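Long-range contacts in putative NADH-depentdent flavin oxidoreductase (Cupriavidus metallidurans, PDB 5OCS), which is an FMN-dependent ene-reductase of the Old Yellow Enzyme family that probably takes its reducing power from NADPH or NADH: residues N33-M39 / A81-V85; L73-E79 / R166-L170; G118-P122 / G141-P145. One frame throughout, in Å; residues are numbered along the deposited sequence. Where two conformers were deposited one is given.

All three contacts lie in a TIM-barrel protein, but at different depths. Interactions 1 and 2 are partly buried and share helix 76-92. One side of this helix meets helix 36-46 and the turn before it. Its first turn also meets the end of helix 150-169. The two contacts touch through N33 and N78, and L170 packs on L82 and G83. Their chemistry differs: interaction 1 is apolar, without hydrogen bonds across it, whereas interaction 2 is dominated by salt bridges. Interaction 3 is a surface contact between two loops, its nearest atoms about 13 Å from those of interaction 2. There one glutamine amide holds a backbone.

Interaction 1. Residues N33-M39 / A81-V85; sequences NATDWHM and ALGRV
A34 and V85 form the close part of this contact, with A81 beside them. The A34 methyl points at helix 76-92, and A34 CB lies 4.1 Å from A81 CB. A34 CB is also 4.2 Å from V85 CG2. A81 CB in turn sits 3.5 Å from A34 O. Two alanines here probably allow the close approach of A34 CA and A81 CA, 5.2 Å apart. V85 fits against the first turn of helix 36-46 with both branches. V85 CG1 is anti to the backbone N (chi1 178°) and reaches H38 O at 3.7 Å. V85 CG2 meets M39 N at 3.8 Å and H38 CB at 4.0 Å. No hydrogen bond joins the two segments.

The H38 ring leads away from V85 and does a different job. Its ND1 accepts from T35 N in a nearly straight bond (171°), with the donor tilted from the ring plane. T35 OG1 accepts weakly from W37 N and also bonds to S28 O. T35 and H38 thus make a capping box that starts helix 36-46.

The outer side is looser. R84 is exposed and lays its guanidinium over A81 CA of its own helix. M39 was modelled in two conformers, so the placing of its CE near R84 is doubtful. M39 also packs on M39 of the second subunit, so the contact runs up to the dimer interface. Helices 36-46 and 76-92 follow the first and second barrel strands, and their packing side by side on the outside is typical of a TIM barrel.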
loop_
_atom_site.group_PDB
_atom_site.type_symbol
_atom_site.label_atom_id
_atom_site.label_comp_id
_atom_site.label_asym_id
_atom_site.label_seq_id
_atom_site.Cartn_x
_atom_site.Cartn_y
_atom_site.Cartn_z
ATOM N N ASN D 33 -3.259 -20.972 0.269
ATOM C CA ASN D 33 -2.517 -20.219 -0.719
ATOM C C ASN D 33 -2.711 -18.707 -0.651
ATOM O O ASN D 33 -3.839 -18.203 -0.703
ATOM C CB ASN D 33 -2.909 -20.667 -2.143
ATOM C CG ASN D 33 -2.624 -22.118 -2.402
ATOM O OD1 ASN D 33 -1.599 -22.643 -2.031
ATOM N ND2 ASN D 33 -3.540 -22.766 -3.062
ATOM N N ALA D 34 -1.601 -17.991 -0.601
ATOM C CA ALA D 34 -1.630 -16.557 -0.727
ATOM C C ALA D 34 -2.290 -16.162 -2.029
ATOM O O ALA D 34 -2.185 -16.867 -3.043
ATOM C CB ALA D 34 -0.223 -15.969 -0.650
ATOM N N THR D 35 -2.966 -15.027 -1.991
ATOM C CA THR D 35 -3.721 -14.491 -3.137
ATOM C C THR D 35 -3.191 -13.119 -3.502
ATOM O O THR D 35 -2.236 -12.628 -2.907
ATOM C CB THR D 35 -5.222 -14.402 -2.821
ATOM O OG1 THR D 35 -5.428 -13.451 -1.750
ATOM C CG2 THR D 35 -5.754 -15.750 -2.385
ATOM N N ASP D 36 -3.836 -12.489 -4.463
ATOM C CA ASP D 36 -3.456 -11.141 -4.854
ATOM C C ASP D 36 -3.526 -10.175 -3.676
ATOM O O ASP D 36 -2.737 -9.226 -3.605
ATOM C CB ASP D 36 -4.281 -10.616 -6.046
ATOM C CG ASP D 36 -5.837 -10.657 -5.853
ATOM O OD1 ASP D 36 -6.405 -10.936 -4.735
ATOM O OD2 ASP D 36 -6.554 -10.393 -6.888
ATOM N N TRP D 37 -4.417 -10.440 -2.728
ATOM C CA TRP D 37 -4.492 -9.596 -1.531
ATOM C C TRP D 37 -3.141 -9.544 -0.820
ATOM O O TRP D 37 -2.716 -8.470 -0.365
ATOM C CB TRP D 37 -5.547 -10.109 -0.549
ATOM C CG TRP D 37 -5.537 -9.295 0.715
ATOM C CD1 TRP D 37 -4.990 -9.642 1.911
ATOM C CD2 TRP D 37 -5.954 -7.948 0.845
ATOM N NE1 TRP D 37 -5.101 -8.614 2.793
ATOM C CE2 TRP D 37 -5.685 -7.552 2.162
ATOM C CE3 TRP D 37 -6.558 -7.039 -0.014
ATOM C CZ2 TRP D 37 -6.002 -6.311 2.630
ATOM C CZ3 TRP D 37 -6.899 -5.797 0.474
ATOM C CH2 TRP D 37 -6.613 -5.440 1.774
ATOM N N HIS D 38 -2.488 -10.694 -0.661
ATOM C CA HIS D 38 -1.232 -10.743 0.066
ATOM C C HIS D 38 -0.151 -9.964 -0.633
ATOM O O HIS D 38 0.662 -9.318 0.028
ATOM C CB HIS D 38 -0.760 -12.154 0.338
ATOM C CG HIS D 38 -1.654 -12.883 1.274
ATOM N ND1 HIS D 38 -2.739 -13.592 0.846
ATOM C CD2 HIS D 38 -1.671 -12.949 2.619
ATOM C CE1 HIS D 38 -3.391 -14.079 1.889
ATOM N NE2 HIS D 38 -2.737 -13.723 2.978
ATOM N N MET D 39 -0.125 -9.999 -1.953
ATOM C CA MET D 39 0.762 -9.124 -2.732
ATOM C C MET D 39 0.570 -7.645 -2.376
ATOM O O MET D 39 1.519 -6.911 -2.085
ATOM C CB MET D 39 0.488 -9.340 -4.239
ATOM C CG MET D 39 1.333 -8.485 -5.167
ATOM S SD MET D 39 3.075 -8.925 -5.091
ATOM C CE MET D 39 3.057 -10.492 -5.978
ATOM N N ALA D 81 2.783 -19.983 -3.853
ATOM C CA ALA D 81 1.939 -18.767 -3.749
ATOM C C ALA D 81 2.591 -17.712 -2.863
ATOM O O ALA D 81 2.673 -16.539 -3.215
ATOM C CB ALA D 81 0.544 -19.109 -3.226
ATOM N N LEU D 82 3.117 -18.139 -1.737
ATOM C CA LEU D 82 3.851 -17.192 -0.878
ATOM C C LEU D 82 5.157 -16.695 -1.522
ATOM O O LEU D 82 5.504 -15.511 -1.412
ATOM C CB LEU D 82 4.083 -17.813 0.499
ATOM C CG LEU D 82 4.614 -16.920 1.615
ATOM C CD1 LEU D 82 3.796 -15.661 1.828
ATOM C CD2 LEU D 82 4.678 -17.740 2.897
ATOM N N GLY D 83 5.850 -17.585 -2.229
ATOM C CA GLY D 83 7.074 -17.245 -2.954
ATOM C C GLY D 83 6.844 -16.141 -3.977
ATOM O O GLY D 83 7.725 -15.251 -4.134
ATOM N N ARG D 84 5.681 -16.153 -4.648
ATOM C CA ARG D 84 5.360 -15.076 -5.613
ATOM C C ARG D 84 5.270 -13.717 -4.930
ATOM O O ARG D 84 5.822 -12.726 -5.413
ATOM C CB ARG D 84 4.077 -15.356 -6.362
ATOM C CG ARG D 84 4.219 -16.476 -7.388
ATOM C CD ARG D 84 2.970 -16.584 -8.309
ATOM N NE ARG D 84 1.873 -17.322 -7.684
ATOM C CZ ARG D 84 1.773 -18.666 -7.617
ATOM N NH1 ARG D 84 0.733 -19.204 -7.001
ATOM N NH2 ARG D 84 2.706 -19.478 -8.138
ATOM N N VAL D 85 4.623 -13.689 -3.783
ATOM C CA VAL D 85 4.535 -12.467 -2.973
ATOM C C VAL D 85 5.904 -12.030 -2.494
ATOM O O VAL D 85 6.282 -10.847 -2.631
ATOM C CB VAL D 85 3.595 -12.664 -1.762
ATOM C CG1 VAL D 85 3.557 -11.410 -0.911
ATOM C CG2 VAL D 85 2.180 -12.958 -2.232
#

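Interaction 2. Residues L73-E79 / R166-L170; sequences LYNDANE and RAARL
The R166 guanidinium lies with one face against the backbone of N75, whose C is 3.3 Å above its plane. D76 OD1, E79 OE1 and a water sit at its edge. The R169 guanidinium meets the E79 carboxylate edge to edge, the planes only 9° apart. Together D76, E79, R166 and R169 form a salt-bridge network. It joins helices 76-92 and 150-169, which flank the TIM barrel.

R166 NH1 is shared between two acids. R166 NH1 gives a nearly straight bond to D76 OD1 (2.9 Å), on the anti lone pair, and a more bent one to E79 OE1 (2.8 Å), nearly along the C-O bond. Both carboxylates stand steeply to the R166 plane. R169 grips E79 side-on: NH2 binds OE1 at 2.9 Å and NE binds OE2 at 2.8 Å, both on syn lone pairs. OE1 therefore has two charged donors, which probably favours ionised E79. The acids stand in the first turn of one helix and the arginines near the last turn of the other, where each charge should suit the helix dipole.

N75 OD1 caps helix 76-92 by accepting from N78 N. L73 and the R166 chain, which is extended from CG to NE (chi3 -174°), slide past each other in opposite directions. L170 CD2 packs 3.6 Å from E79 CG. A water accepts from R166 NE and donates to L73 O, 2.8 Å from each.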
loop_
_atom_site.group_PDB
_atom_site.type_symbol
_atom_site.label_atom_id
_atom_site.label_comp_id
_atom_site.label_asym_id
_atom_site.label_seq_id
_atom_site.Cartn_x
_atom_site.Cartn_y
_atom_site.Cartn_z
ATOM N N LEU D 73 1.343 -22.883 5.083
ATOM C CA LEU D 73 2.584 -23.309 4.456
ATOM C C LEU D 73 2.785 -24.803 4.626
ATOM O O LEU D 73 3.773 -25.262 5.249
ATOM C CB LEU D 73 3.739 -22.506 5.037
ATOM C CG LEU D 73 5.036 -22.565 4.253
ATOM C CD1 LEU D 73 4.823 -22.251 2.767
ATOM C CD2 LEU D 73 6.063 -21.642 4.890
ATOM N N TYR D 74 1.818 -25.544 4.110
ATOM C CA TYR D 74 1.710 -26.964 4.405
ATOM C C TYR D 74 1.712 -27.849 3.170
ATOM O O TYR D 74 1.536 -29.078 3.267
ATOM C CB TYR D 74 0.526 -27.239 5.368
ATOM C CG TYR D 74 -0.843 -26.683 4.961
ATOM C CD1 TYR D 74 -1.533 -27.164 3.847
ATOM C CD2 TYR D 74 -1.464 -25.693 5.708
ATOM C CE1 TYR D 74 -2.797 -26.667 3.496
ATOM C CE2 TYR D 74 -2.736 -25.198 5.388
ATOM C CZ TYR D 74 -3.406 -25.686 4.281
ATOM O OH TYR D 74 -4.642 -25.175 3.962
ATOM N N ASN D 75 1.980 -27.244 2.009
ATOM C CA ASN D 75 2.121 -28.003 0.773
ATOM C C ASN D 75 2.873 -27.173 -0.249
ATOM O O ASN D 75 3.091 -25.974 -0.040
ATOM C CB ASN D 75 0.772 -28.493 0.252
ATOM C CG ASN D 75 -0.147 -27.396 -0.179
ATOM O OD1 ASN D 75 0.274 -26.388 -0.713
ATOM N ND2 ASN D 75 -1.443 -27.600 0.029
ATOM N N ASP D 76 3.248 -27.782 -1.356
ATOM C CA ASP D 76 3.999 -27.078 -2.391
ATOM C C ASP D 76 3.259 -25.854 -2.960
ATOM O O ASP D 76 3.890 -24.839 -3.277
ATOM C CB ASP D 76 4.305 -28.044 -3.560
ATOM C CG ASP D 76 5.361 -29.068 -3.222
ATOM O OD1 ASP D 76 5.933 -29.084 -2.122
ATOM O OD2 ASP D 76 5.615 -29.916 -4.083
ATOM N N ALA D 77 1.940 -25.941 -3.125
ATOM C CA ALA D 77 1.180 -24.840 -3.710
ATOM C C ALA D 77 1.249 -23.655 -2.766
ATOM O O ALA D 77 1.454 -22.525 -3.187
ATOM C CB ALA D 77 -0.251 -25.238 -3.943
ATOM N N ASN D 78 1.050 -23.918 -1.477
ATOM C CA ASN D 78 1.165 -22.845 -0.462
ATOM C C ASN D 78 2.515 -22.148 -0.595
ATOM O O ASN D 78 2.611 -20.907 -0.561
ATOM C CB ASN D 78 1.117 -23.380 0.979
ATOM C CG ASN D 78 -0.226 -23.866 1.455
ATOM O OD1 ASN D 78 -0.271 -24.350 2.606
ATOM N ND2 ASN D 78 -1.319 -23.725 0.675
ATOM N N GLU D 79 3.549 -22.957 -0.754
ATOM C CA GLU D 79 4.933 -22.444 -0.849
ATOM C C GLU D 79 5.120 -21.571 -2.084
ATOM O O GLU D 79 5.637 -20.459 -1.991
ATOM C CB GLU D 79 5.972 -23.559 -0.819
ATOM C CG GLU D 79 7.424 -23.058 -0.738
ATOM C CD GLU D 79 8.398 -24.209 -0.572
ATOM O OE1 GLU D 79 7.967 -25.357 -0.189
ATOM O OE2 GLU D 79 9.598 -23.986 -0.856
ATOM N N ARG D 166 10.182 -25.111 4.638
ATOM C CA ARG D 166 9.622 -24.384 3.491
ATOM C C ARG D 166 9.919 -22.904 3.595
ATOM O O ARG D 166 10.314 -22.268 2.600
ATOM C CB ARG D 166 8.134 -24.618 3.326
ATOM C CG ARG D 166 7.748 -26.042 3.012
ATOM C CD ARG D 166 6.276 -26.085 2.746
ATOM N NE ARG D 166 5.750 -27.442 2.555
ATOM C CZ ARG D 166 5.763 -28.106 1.407
ATOM N NH1 ARG D 166 6.275 -27.560 0.311
ATOM N NH2 ARG D 166 5.252 -29.342 1.345
ATOM N N ALA D 167 9.771 -22.361 4.809
ATOM C CA ALA D 167 10.061 -20.946 5.045
ATOM C C ALA D 167 11.539 -20.651 4.745
ATOM O O ALA D 167 11.848 -19.638 4.107
ATOM C CB ALA D 167 9.671 -20.536 6.455
ATOM N N ALA D 168 12.433 -21.518 5.180
ATOM C CA ALA D 168 13.868 -21.337 4.914
ATOM C C ALA D 168 14.133 -21.327 3.396
ATOM O O ALA D 168 14.880 -20.484 2.893
ATOM C CB ALA D 168 14.689 -22.418 5.612
ATOM N N ARG D 169 13.512 -22.260 2.685
ATOM C CA ARG D 169 13.678 -22.374 1.215
ATOM C C ARG D 169 13.129 -21.157 0.453
ATOM O O ARG D 169 13.657 -20.766 -0.575
ATOM C CB ARG D 169 12.954 -23.614 0.726
ATOM C CG ARG D 169 13.206 -23.963 -0.724
ATOM C CD ARG D 169 12.988 -25.437 -0.986
ATOM N NE ARG D 169 11.648 -25.859 -0.625
ATOM C CZ ARG D 169 11.267 -27.111 -0.372
ATOM N NH1 ARG D 169 12.116 -28.119 -0.469
ATOM N NH2 ARG D 169 10.015 -27.368 -0.065
ATOM N N LEU D 170 12.120 -20.518 1.027
ATOM C CA LEU D 170 11.588 -19.263 0.500
ATOM C C LEU D 170 12.468 -18.068 0.785
ATOM O O LEU D 170 12.191 -16.970 0.295
ATOM C CB LEU D 170 10.172 -19.027 1.086
ATOM C CG LEU D 170 9.051 -19.930 0.571
ATOM C CD1 LEU D 170 7.694 -19.644 1.225
ATOM C CD2 LEU D 170 8.885 -19.773 -0.914
HETATM O O HOH W 1 5.046 -27.750 5.261
#

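Interaction 3. Residues G118-P122 / G141-P145; sequences GQIRP and GEVPP
E142 begins the contact with Q119: its CB lies 3.6 Å from Q119 OE1, against the end of the amide. The two segments are surface loops in the long excursion that follows the third strand of the TIM barrel, 96-102. One side-chain amide binds both backbone polar groups of one residue here, much as a neighbouring strand would. E142 OE1 itself turns elsewhere, to A139 N within its own loop.

V143 is the residue so held. V143 N donates to Q119 OE1 at 2.8 Å (157°), and V143 O accepts from Q119 NE2 at 3.0 Å (164°). Both bonds lie in the carbonyl plane of the acceptor, on a lone pair. Q119 reaches this far because its CG is anti to the backbone N (chi1 -164°) and its chain stays extended. The pair of bonds fixes the rotation of the amide.

The V143 side chain then fills the space between Q119, R121 and P122. V143 CG2 lies over one face of the R121 guanidinium, nearest to R121 NH1 at 3.2 Å. The charge of R121 is engaged by D123 through a salt bridge at NH2. The other branch meets the proline ring, with V143 CG1 3.9 Å from P122 CD.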
loop_
_atom_site.group_PDB
_atom_site.type_symbol
_atom_site.label_atom_id
_atom_site.label_comp_id
_atom_site.label_asym_id
_atom_site.label_seq_id
_atom_site.Cartn_x
_atom_site.Cartn_y
_atom_site.Cartn_z
ATOM N N GLY D 118 -17.433 -17.341 14.630
ATOM C CA GLY D 118 -17.957 -18.543 15.313
ATOM C C GLY D 118 -17.300 -19.832 14.886
ATOM O O GLY D 118 -16.631 -19.891 13.857
ATOM N N GLN D 119 -17.446 -20.868 15.711
ATOM C CA GLN D 119 -17.002 -22.183 15.348
ATOM C C GLN D 119 -17.813 -22.730 14.190
ATOM O O GLN D 119 -19.042 -22.588 14.166
ATOM C CB GLN D 119 -17.123 -23.153 16.525
ATOM C CG GLN D 119 -16.326 -24.428 16.348
ATOM C CD GLN D 119 -16.567 -25.454 17.451
ATOM O OE1 GLN D 119 -17.724 -25.858 17.723
ATOM N NE2 GLN D 119 -15.489 -25.907 18.068
ATOM N N ILE D 120 -17.117 -23.353 13.240
ATOM C CA ILE D 120 -17.710 -24.156 12.198
ATOM C C ILE D 120 -17.585 -25.603 12.672
ATOM O O ILE D 120 -16.481 -26.111 12.902
ATOM C CB ILE D 120 -17.012 -23.973 10.831
ATOM C CG1 ILE D 120 -16.822 -22.472 10.508
ATOM C CG2 ILE D 120 -17.832 -24.665 9.737
ATOM C CD1 ILE D 120 -15.976 -22.189 9.269
ATOM N N ARG D 121 -18.717 -26.294 12.810
ATOM C CA ARG D 121 -18.680 -27.668 13.337
ATOM C C ARG D 121 -17.981 -28.603 12.345
ATOM O O ARG D 121 -18.046 -28.366 11.136
ATOM C CB ARG D 121 -20.107 -28.212 13.600
ATOM C CG ARG D 121 -20.961 -27.427 14.590
ATOM C CD ARG D 121 -22.367 -28.051 14.689
ATOM N NE ARG D 121 -22.269 -29.516 14.648
ATOM C CZ ARG D 121 -22.173 -30.338 15.704
ATOM N NH1 ARG D 121 -22.252 -29.896 16.964
ATOM N NH2 ARG D 121 -22.056 -31.645 15.493
ATOM N N PRO D 122 -17.368 -29.708 12.825
ATOM C CA PRO D 122 -16.744 -30.657 11.892
ATOM C C PRO D 122 -17.657 -31.164 10.760
ATOM O O PRO D 122 -17.171 -31.405 9.647
ATOM C CB PRO D 122 -16.305 -31.808 12.799
ATOM C CG PRO D 122 -16.169 -31.199 14.139
ATOM C CD PRO D 122 -17.222 -30.144 14.222
ATOM N N GLY D 141 -20.690 -25.187 24.924
ATOM C CA GLY D 141 -21.592 -25.477 23.830
ATOM C C GLY D 141 -20.920 -25.631 22.471
ATOM O O GLY D 141 -21.575 -26.035 21.511
ATOM N N GLU D 142 -19.634 -25.299 22.382
ATOM C CA GLU D 142 -18.849 -25.591 21.182
ATOM C C GLU D 142 -18.550 -27.068 21.099
ATOM O O GLU D 142 -18.485 -27.774 22.121
ATOM C CB GLU D 142 -17.528 -24.841 21.214
ATOM C CG GLU D 142 -17.724 -23.351 21.172
ATOM C CD GLU D 142 -16.437 -22.580 21.035
ATOM O OE1 GLU D 142 -15.376 -23.010 21.557
ATOM O OE2 GLU D 142 -16.540 -21.491 20.469
ATOM N N VAL D 143 -18.244 -27.522 19.898
ATOM C CA VAL D 143 -17.797 -28.896 19.713
ATOM C C VAL D 143 -16.382 -29.032 20.289
ATOM O O VAL D 143 -15.484 -28.315 19.862
ATOM C CB VAL D 143 -17.769 -29.283 18.231
ATOM C CG1 VAL D 143 -17.141 -30.663 18.071
ATOM C CG2 VAL D 143 -19.188 -29.210 17.660
ATOM N N PRO D 144 -16.182 -29.942 21.241
ATOM C CA PRO D 144 -14.876 -30.018 21.837
ATOM C C PRO D 144 -13.798 -30.515 20.872
ATOM O O PRO D 144 -14.080 -31.308 19.965
ATOM C CB PRO D 144 -15.051 -31.015 22.996
ATOM C CG PRO D 144 -16.509 -31.119 23.240
ATOM C CD PRO D 144 -17.171 -30.816 21.932
ATOM N N PRO D 145 -12.549 -30.120 21.136
ATOM C CA PRO D 145 -11.461 -30.689 20.380
ATOM C C PRO D 145 -11.199 -32.125 20.813
ATOM O O PRO D 145 -11.607 -32.535 21.919
ATOM C CB PRO D 145 -10.287 -29.804 20.766
ATOM C CG PRO D 145 -10.575 -29.425 22.175
ATOM C CD PRO D 145 -12.061 -29.263 22.226
#